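PDB 2W3J: carbohydrate binding module from Uncultured bacterium, which probably binds uronic acid sugars as a calcium-containing, beta-sandwich carbohydrate binding module of family 35. Local coordinates for residues Val71-Asp75 / Ser76-Thr80. Sequence-based numbering, arbitrary orientation. Where two conformers were deposited one is given.
Sequences VVVND and SQIKT
Val-73 and Ser-76 close a two-residue beta hairpin, pairing strand 69-73 with strand 76-81 through a type I' turn whose corner residues, Asn-74 and Asp-75, both have positive phi. Their backbones exchange two hydrogen bonds. Val-73 N reaches Ser-76 O at 2.8 Å, while the return bond from Ser-76 N to Val-73 O is longer, 3.1 Å, and its donor sits well above the carbonyl plane. Val-72 and Gln-77 follow as a non-hydrogen-bonded pair, with the CA-H of Val-72 directed at the same Ser-76 O. Then the register slips: Ile-78 and Lys-79 both face Val-71, a classic beta bulge. Val-71 O takes the N-H of Ile-78 at 2.7 Å, and Val-71 N gives a nearly straight bond (170°) to Lys-79 O.

The bulge, with Ile-78 at psi -49°, puts that side chain on the same face as Val-71 and Val-73. There Val-73 and Ile-78 lie aslant each other, and they meet strand 93-101 of the other sheet: Val-73 touches Ile-99 and Leu-101, Ile-78 touches Pro-100. Val-72 faces the other way, alongside Gln-77, and its backbone bonds to Lys-109 join the hairpin to strand 104-112. With CG1 of Ile-78 beside its own backbone N (chi1 -58°), that methylene lies 3.6 Å from Val-73 CG2.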
loop_
_atom_site.group_PDB
_atom_site.type_symbol
_atom_site.label_atom_id
_atom_site.label_comp_id
_atom_site.label_asym_id
_atom_site.label_seq_id
_atom_site.Cartn_x
_atom_site.Cartn_y
_atom_site.Cartn_z
ATOM N N VAL A 71 -7.450 -1.985 -4.150
ATOM C CA VAL A 71 -7.425 -1.092 -2.999
ATOM C C VAL A 71 -8.812 -1.168 -2.341
ATOM O O VAL A 71 -9.824 -0.944 -3.023
ATOM C CB VAL A 71 -7.126 0.350 -3.442
ATOM C CG1 VAL A 71 -7.189 1.330 -2.254
ATOM C CG2 VAL A 71 -5.733 0.399 -4.131
ATOM N N VAL A 72 -8.836 -1.566 -1.070
ATOM C CA VAL A 72 -10.047 -1.706 -0.285
ATOM C C VAL A 72 -10.034 -0.631 0.797
ATOM O O VAL A 72 -9.066 -0.533 1.550
ATOM C CB VAL A 72 -10.085 -3.070 0.400
ATOM C CG1 VAL A 72 -11.359 -3.228 1.257
ATOM C CG2 VAL A 72 -10.007 -4.186 -0.659
ATOM N N VAL A 73 -11.098 0.163 0.920
ATOM C CA VAL A 73 -11.072 1.198 1.964
ATOM C C VAL A 73 -12.321 1.035 2.811
ATOM O O VAL A 73 -13.431 0.984 2.255
ATOM C CB VAL A 73 -10.997 2.607 1.345
ATOM C CG1 VAL A 73 -11.059 3.686 2.440
ATOM C CG2 VAL A 73 -9.708 2.760 0.477
ATOM N N ASN A 74 -12.129 0.867 4.112
ATOM C CA ASN A 74 -13.242 0.605 5.034
ATOM C C ASN A 74 -14.084 -0.584 4.587
ATOM O O ASN A 74 -15.328 -0.519 4.580
ATOM C CB ASN A 74 -14.081 1.865 5.173
ATOM C CG ASN A 74 -13.306 2.977 5.811
ATOM O OD1 ASN A 74 -13.390 4.141 5.396
ATOM N ND2 ASN A 74 -12.528 2.630 6.820
ATOM N N ASP A 75 -13.389 -1.648 4.171
ATOM C CA ASP A 75 -14.025 -2.914 3.794
ATOM C C ASP A 75 -14.743 -2.871 2.436
ATOM O O ASP A 75 -15.419 -3.837 2.059
ATOM C CB ASP A 75 -14.980 -3.361 4.910
ATOM C CG ASP A 75 -14.780 -4.816 5.303
ATOM O OD1 ASP A 75 -13.905 -5.503 4.709
ATOM O OD2 ASP A 75 -15.507 -5.284 6.205
ATOM N N SER A 76 -14.580 -1.787 1.684
ATOM C CA SER A 76 -15.173 -1.644 0.356
ATOM C C SER A 76 -14.120 -1.593 -0.754
ATOM O O SER A 76 -13.147 -0.820 -0.661
ATOM C CB SER A 76 -16.028 -0.373 0.286
ATOM O OG SER A 76 -16.212 0.048 -1.055
ATOM N N GLN A 77 -14.313 -2.377 -1.817
ATOM C CA GLN A 77 -13.386 -2.330 -2.961
ATOM C C GLN A 77 -13.489 -1.037 -3.732
ATOM O O GLN A 77 -14.560 -0.663 -4.233
ATOM C CB GLN A 77 -13.620 -3.487 -3.935
ATOM C CG GLN A 77 -13.480 -4.827 -3.296
ATOM C CD GLN A 77 -13.758 -5.927 -4.323
ATOM O OE1 GLN A 77 -13.323 -5.839 -5.484
ATOM N NE2 GLN A 77 -14.479 -6.940 -3.907
ATOM N N ILE A 78 -12.375 -0.332 -3.840
ATOM C CA ILE A 78 -12.394 0.974 -4.469
ATOM C C ILE A 78 -11.930 0.927 -5.905
ATOM O O ILE A 78 -12.578 1.476 -6.802
ATOM C CB ILE A 78 -11.532 2.009 -3.672
ATOM C CG1 ILE A 78 -12.027 2.141 -2.228
ATOM C CG2 ILE A 78 -11.491 3.356 -4.385
ATOM C CD1 ILE A 78 -13.526 2.440 -2.114
ATOM N N LYS A 79 -10.794 0.291 -6.161
ATOM C CA LYS A 79 -10.238 0.269 -7.502
ATOM C C LYS A 79 -9.160 -0.802 -7.610
ATOM O O LYS A 79 -8.485 -1.108 -6.627
ATOM C CB LYS A 79 -9.617 1.620 -7.856
ATOM C CG LYS A 79 -9.198 1.686 -9.310
ATOM C CD LYS A 79 -8.675 3.027 -9.703
ATOM C CE LYS A 79 -8.154 2.974 -11.121
ATOM N NZ LYS A 79 -7.661 4.302 -11.571
ATOM N N THR A 80 -8.999 -1.355 -8.806
ATOM C CA THR A 80 -7.928 -2.324 -9.050
ATOM C C THR A 80 -6.848 -1.603 -9.785
ATOM O O THR A 80 -7.129 -0.917 -10.759
ATOM C CB THR A 80 -8.405 -3.523 -9.883
ATOM O OG1 THR A 80 -9.393 -4.210 -9.123
ATOM C CG2 THR A 80 -7.222 -4.483 -10.139
#